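Local coordinates for protein cyanophycinase-like exopeptidase (actinobacterium SCGC AAA027-L06, PDB 6NQC) that probably hydrolyses peptide bonds as a serine exopeptidase of family S51, the family of cyanophycinase and its relatives, at residues 39-44 and 224-229; 94-99 and 134-139. All blocks are in the same frame, centred on the assembly; numbering follows the deposited sequence.

Interaction 1: 39-44 and 224-229; sequences AEFEKS and VKRSGT
V224, on the sheet strand 221-225, meets the ring of F41 at its edge: CB of V224 lies 3.7 Å from CE1 of F41, and CG2 of V224 also reaches that ring carbon. A branched residue suits a strand, and here its apolar bulk packs against helix 39-51, with V235 of the next strand touching both side chains. R226 follows where the strand gives way to loop. Its chain bends at chi2 (-93°) and carries the guanidinium up to the helix, where both terminal nitrogens grip one oxygen end-on: NH1 of R226 lies 2.9 Å and NH2 of R226 3.1 Å from OG of S44, which sits in the guanidinium plane. OG of S44 in turn donates to O of F41, 2.6 Å away, so the hydroxyl is held by a bond it gives and two it receives. NH1 of R226 also forms a salt bridge with D48, one turn further along the helix. After R226 the chain makes a type II turn that runs to T229, with N and OG1 of T229 both bonding O of R226, and G228 takes the positive-phi position suited to glycine. Such packing of a helix on a central mixed sheet is typical of a three-layer alpha/beta fold.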
loop_
_atom_site.group_PDB
_atom_site.type_symbol
_atom_site.label_atom_id
_atom_site.label_comp_id
_atom_site.label_asym_id
_atom_site.label_seq_id
_atom_site.Cartn_x
_atom_site.Cartn_y
_atom_site.Cartn_z
ATOM N N ALA A 39 12.217 7.927 -3.094
ATOM C CA ALA A 39 12.794 7.240 -4.238
ATOM C C ALA A 39 13.686 6.091 -3.813
ATOM O O ALA A 39 13.623 5.015 -4.414
ATOM C CB ALA A 39 13.562 8.240 -5.116
ATOM N N GLU A 40 14.538 6.280 -2.795
ATOM C CA GLU A 40 15.389 5.174 -2.403
ATOM C C GLU A 40 14.586 4.080 -1.706
ATOM O O GLU A 40 14.917 2.891 -1.841
ATOM C CB GLU A 40 16.527 5.637 -1.501
ATOM C CG GLU A 40 17.503 4.481 -1.112
ATOM C CD GLU A 40 17.884 3.548 -2.292
ATOM O OE1 GLU A 40 17.600 2.318 -2.210
ATOM O OE2 GLU A 40 18.469 4.044 -3.283
ATOM N N PHE A 41 13.539 4.442 -0.975
ATOM C CA PHE A 41 12.647 3.415 -0.433
ATOM C C PHE A 41 12.032 2.576 -1.547
ATOM O O PHE A 41 12.043 1.328 -1.477
ATOM C CB PHE A 41 11.547 4.057 0.408
ATOM C CG PHE A 41 10.526 3.070 0.901
ATOM C CD1 PHE A 41 10.913 2.015 1.726
ATOM C CD2 PHE A 41 9.207 3.181 0.529
ATOM C CE1 PHE A 41 9.980 1.086 2.161
ATOM C CE2 PHE A 41 8.266 2.290 0.977
ATOM C CZ PHE A 41 8.658 1.229 1.785
ATOM N N GLU A 42 11.457 3.238 -2.574
ATOM C CA GLU A 42 10.786 2.493 -3.640
ATOM C C GLU A 42 11.804 1.624 -4.398
ATOM O O GLU A 42 11.515 0.464 -4.750
ATOM C CB GLU A 42 10.049 3.445 -4.592
ATOM C CG GLU A 42 8.753 4.025 -3.932
ATOM C CD GLU A 42 8.082 5.182 -4.649
ATOM O OE1 GLU A 42 8.417 5.471 -5.833
ATOM O OE2 GLU A 42 7.177 5.779 -4.027
ATOM N N LYS A 43 13.006 2.165 -4.646
ATOM C CA LYS A 43 14.061 1.371 -5.282
ATOM C C LYS A 43 14.387 0.123 -4.482
ATOM O O LYS A 43 14.551 -0.966 -5.054
ATOM C CB LYS A 43 15.317 2.203 -5.479
ATOM C CG LYS A 43 16.338 1.503 -6.360
ATOM C CD LYS A 43 17.601 2.360 -6.589
ATOM C CE LYS A 43 18.789 1.440 -6.945
ATOM N NZ LYS A 43 19.776 2.070 -7.860
ATOM N N SER A 44 14.553 0.260 -3.161
ATOM C CA SER A 44 14.868 -0.900 -2.332
ATOM C C SER A 44 13.793 -1.982 -2.435
ATOM O O SER A 44 14.099 -3.177 -2.369
ATOM C CB SER A 44 15.050 -0.465 -0.869
ATOM O OG SER A 44 13.826 -0.037 -0.257
ATOM N N VAL A 224 8.071 -0.724 6.719
ATOM C CA VAL A 224 8.336 -1.812 5.801
ATOM C C VAL A 224 8.696 -3.057 6.584
ATOM O O VAL A 224 9.463 -2.999 7.557
ATOM C CB VAL A 224 9.462 -1.464 4.802
ATOM C CG1 VAL A 224 10.759 -1.230 5.544
ATOM C CG2 VAL A 224 9.612 -2.570 3.784
ATOM N N LYS A 225 8.156 -4.185 6.147
ATOM C CA LYS A 225 8.582 -5.498 6.629
ATOM C C LYS A 225 9.323 -6.137 5.456
ATOM O O LYS A 225 8.706 -6.523 4.465
ATOM C CB LYS A 225 7.429 -6.383 7.084
ATOM C CG LYS A 225 7.904 -7.801 7.546
ATOM C CD LYS A 225 6.761 -8.776 7.749
ATOM C CE LYS A 225 6.021 -8.535 9.046
ATOM N NZ LYS A 225 4.874 -9.524 9.245
ATOM N N ARG A 226 10.641 -6.239 5.555
ATOM C CA ARG A 226 11.409 -6.732 4.421
ATOM C C ARG A 226 11.269 -8.243 4.257
ATOM O O ARG A 226 11.109 -8.981 5.222
ATOM C CB ARG A 226 12.880 -6.347 4.583
ATOM C CG ARG A 226 13.139 -4.887 4.733
ATOM C CD ARG A 226 13.430 -4.256 3.425
ATOM N NE ARG A 226 13.646 -2.815 3.581
ATOM C CZ ARG A 226 13.546 -1.949 2.573
ATOM N NH1 ARG A 226 13.277 -2.417 1.359
ATOM N NH2 ARG A 226 13.737 -0.637 2.773
ATOM N N SER A 227 11.273 -8.689 2.994
ATOM C CA SER A 227 11.300 -10.096 2.665
ATOM C C SER A 227 12.391 -10.801 3.459
ATOM O O SER A 227 13.524 -10.324 3.527
ATOM C CB SER A 227 11.552 -10.290 1.174
ATOM O OG SER A 227 11.349 -11.652 0.839
ATOM N N GLY A 228 12.033 -11.908 4.085
ATOM C CA GLY A 228 12.954 -12.635 4.924
ATOM C C GLY A 228 13.096 -12.135 6.335
ATOM O O GLY A 228 13.951 -12.642 7.057
ATOM N N THR A 229 12.313 -11.138 6.748
ATOM C CA THR A 229 12.330 -10.658 8.119
ATOM C C THR A 229 10.912 -10.680 8.668
ATOM O O THR A 229 9.938 -10.750 7.910
ATOM C CB THR A 229 12.898 -9.231 8.230
ATOM O OG1 THR A 229 11.911 -8.281 7.796
ATOM C CG2 THR A 229 14.144 -9.068 7.403
#

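Interaction 2: 94-99 and 134-139; sequences LPVLKR and TPLWQG
A methyl group laid on a guanidinium is the odd feature here: CG2 of T134 stands 3.4 Å above the plane of the R99 group, toward its rim, and 3.6 Å from NH1 of R99. R99 gets there by stretching out. Its CG is anti to the backbone N (chi1 -175°), and the chain stays extended to NE, so that the charged end passes obliquely across the threonine. NH1 of R99 donates to O of I132, outside the two segments, while the methyl lies over one flat face. T134 divides its two branches by chemistry. While CG2 faces R99, OG1 of T134 takes the N-cap role of helix 135-145, accepting from N of W137 at 3.1 Å and 165°, nearly straight; OG1 is also hydrogen-bonded to O of L131. An alanine here is likely to leave N of W137 and O of L131 without their side-chain partner and to uncover part of the R99 face.

Further along, L136 spreads its two methyls over the 94-99 loop. CD1 of L136 meets CD2 of L94 at 4.0 Å, where the two leucine side chains run alongside one another, pointing opposite ways. CD2 of L136 meets CG2 of V96 tip to tip, at 3.9 Å. The first torsion of L136, with CG anti to the backbone N (-177°), aims the fork at this loop. P95, centre of an inverse gamma turn in which N of V96 bonds O of L94, bends the backbone between the two residues that touch L136. F107 of helix 105-110 and L131 of helix 124-131 each touch both V96 and L136, completing an apolar cluster. Across this junction the segments rely on dispersion and shape, while the polar ends of R99 and T134 find their bonds outside the apolar patch.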
loop_
_atom_site.group_PDB
_atom_site.type_symbol
_atom_site.label_atom_id
_atom_site.label_comp_id
_atom_site.label_asym_id
_atom_site.label_seq_id
_atom_site.Cartn_x
_atom_site.Cartn_y
_atom_site.Cartn_z
ATOM N N LEU A 94 -1.065 0.050 -14.835
ATOM C CA LEU A 94 -2.215 -0.838 -15.071
ATOM C C LEU A 94 -3.468 -0.005 -14.930
ATOM O O LEU A 94 -3.902 0.268 -13.798
ATOM C CB LEU A 94 -2.256 -1.980 -14.064
ATOM C CG LEU A 94 -1.939 -3.369 -14.592
ATOM C CD1 LEU A 94 -0.532 -3.330 -15.140
ATOM C CD2 LEU A 94 -2.063 -4.405 -13.514
ATOM N N PRO A 95 -4.068 0.451 -16.032
ATOM C CA PRO A 95 -5.225 1.397 -15.893
ATOM C C PRO A 95 -6.508 0.662 -15.504
ATOM O O PRO A 95 -7.410 0.526 -16.270
ATOM C CB PRO A 95 -5.303 1.984 -17.305
ATOM C CG PRO A 95 -4.739 0.925 -18.227
ATOM C CD PRO A 95 -3.663 0.239 -17.440
ATOM N N VAL A 96 -6.509 0.110 -14.288
ATOM C CA VAL A 96 -7.662 -0.634 -13.784
ATOM C C VAL A 96 -8.523 0.379 -13.040
ATOM O O VAL A 96 -8.230 0.749 -11.905
ATOM C CB VAL A 96 -7.254 -1.805 -12.896
ATOM C CG1 VAL A 96 -8.452 -2.428 -12.216
ATOM C CG2 VAL A 96 -6.529 -2.848 -13.732
ATOM N N LEU A 97 -9.572 0.863 -13.701
ATOM C CA LEU A 97 -10.325 1.978 -13.154
ATOM C C LEU A 97 -11.704 1.593 -12.660
ATOM O O LEU A 97 -12.300 2.350 -11.883
ATOM C CB LEU A 97 -10.454 3.082 -14.199
ATOM C CG LEU A 97 -9.166 3.496 -14.899
ATOM C CD1 LEU A 97 -9.428 4.685 -15.817
ATOM C CD2 LEU A 97 -8.051 3.832 -13.923
ATOM N N LYS A 98 -12.222 0.452 -13.094
ATOM C CA LYS A 98 -13.496 -0.077 -12.627
ATOM C C LYS A 98 -13.339 -1.589 -12.547
ATOM O O LYS A 98 -12.404 -2.164 -13.098
ATOM C CB LYS A 98 -14.657 0.342 -13.553
ATOM C CG LYS A 98 -14.496 -0.105 -15.003
ATOM C CD LYS A 98 -15.535 0.543 -15.935
ATOM C CE LYS A 98 -15.515 -0.124 -17.322
ATOM N NZ LYS A 98 -14.186 0.010 -18.003
ATOM N N ARG A 99 -14.304 -2.235 -11.903
ATOM C CA ARG A 99 -14.149 -3.627 -11.522
ATOM C C ARG A 99 -14.046 -4.540 -12.739
ATOM O O ARG A 99 -13.312 -5.536 -12.703
ATOM C CB ARG A 99 -15.315 -4.011 -10.602
ATOM C CG ARG A 99 -15.205 -5.388 -10.056
ATOM C CD ARG A 99 -16.170 -5.642 -8.908
ATOM N NE ARG A 99 -16.074 -7.044 -8.505
ATOM C CZ ARG A 99 -15.349 -7.484 -7.489
ATOM N NH1 ARG A 99 -14.662 -6.631 -6.739
ATOM N NH2 ARG A 99 -15.314 -8.783 -7.223
ATOM N N THR A 134 -11.064 -10.315 -6.887
ATOM C CA THR A 134 -10.998 -10.322 -8.328
ATOM C C THR A 134 -9.818 -11.181 -8.772
ATOM O O THR A 134 -8.863 -11.401 -8.014
ATOM C CB THR A 134 -10.800 -8.927 -8.926
ATOM O OG1 THR A 134 -9.569 -8.397 -8.403
ATOM C CG2 THR A 134 -11.936 -7.996 -8.625
ATOM N N PRO A 135 -9.805 -11.614 -10.026
ATOM C CA PRO A 135 -8.631 -12.347 -10.504
ATOM C C PRO A 135 -7.373 -11.503 -10.426
ATOM O O PRO A 135 -6.303 -12.025 -10.121
ATOM C CB PRO A 135 -9.010 -12.721 -11.948
ATOM C CG PRO A 135 -10.241 -12.000 -12.279
ATOM C CD PRO A 135 -10.914 -11.595 -11.015
ATOM N N LEU A 136 -7.475 -10.194 -10.648
ATOM C CA LEU A 136 -6.285 -9.333 -10.565
ATOM C C LEU A 136 -5.715 -9.323 -9.149
ATOM O O LEU A 136 -4.495 -9.432 -8.950
ATOM C CB LEU A 136 -6.646 -7.914 -11.013
ATOM C CG LEU A 136 -5.441 -6.969 -11.033
ATOM C CD1 LEU A 136 -4.638 -7.223 -12.286
ATOM C CD2 LEU A 136 -5.876 -5.538 -10.946
ATOM N N TRP A 137 -6.578 -9.194 -8.153
ATOM C CA TRP A 137 -6.096 -9.226 -6.775
ATOM C C TRP A 137 -5.446 -10.579 -6.460
ATOM O O TRP A 137 -4.408 -10.641 -5.812
ATOM C CB TRP A 137 -7.245 -8.935 -5.780
ATOM C CG TRP A 137 -6.771 -9.341 -4.452
ATOM C CD1 TRP A 137 -7.143 -10.440 -3.738
ATOM C CD2 TRP A 137 -5.732 -8.703 -3.705
ATOM N NE1 TRP A 137 -6.383 -10.532 -2.595
ATOM C CE2 TRP A 137 -5.526 -9.470 -2.538
ATOM C CE3 TRP A 137 -4.942 -7.578 -3.920
ATOM C CZ2 TRP A 137 -4.564 -9.140 -1.591
ATOM C CZ3 TRP A 137 -4.000 -7.246 -2.972
ATOM C CH2 TRP A 137 -3.823 -8.020 -1.823
ATOM N N GLN A 138 -6.053 -11.684 -6.907
ATOM C CA GLN A 138 -5.457 -12.988 -6.642
ATOM C C GLN A 138 -4.061 -13.071 -7.272
ATOM O O GLN A 138 -3.126 -13.593 -6.655
ATOM C CB GLN A 138 -6.386 -14.093 -7.139
ATOM C CG GLN A 138 -6.046 -15.480 -6.622
ATOM C CD GLN A 138 -5.930 -15.529 -5.114
ATOM O OE1 GLN A 138 -6.577 -14.753 -4.404
ATOM N NE2 GLN A 138 -5.075 -16.416 -4.613
ATOM N N GLY A 139 -3.896 -12.548 -8.491
ATOM C CA GLY A 139 -2.561 -12.442 -9.080
ATOM C C GLY A 139 -1.579 -11.631 -8.251
ATOM O O GLY A 139 -0.430 -12.044 -8.038
#

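In the fold
Both segments of interaction 2 fall, in sequence, between the two segments of interaction 1; their centres lie 24 Å apart and their nearest atoms about 14 Å, so they do not touch. Four of the five touching residues of 94-99 and 134-139 are buried, against two of four for 39-44 and 224-229. The contacts serve different elements: one joins a helix to a strand of the central sheet and the loop after it, the other joins the loop following edge strand 90-93 to the start of helix 135-145. R226 uses its guanidinium edge for hydrogen bonds across interaction 1, whereas R99 offers a face to a methyl in the mainly apolar interaction 2.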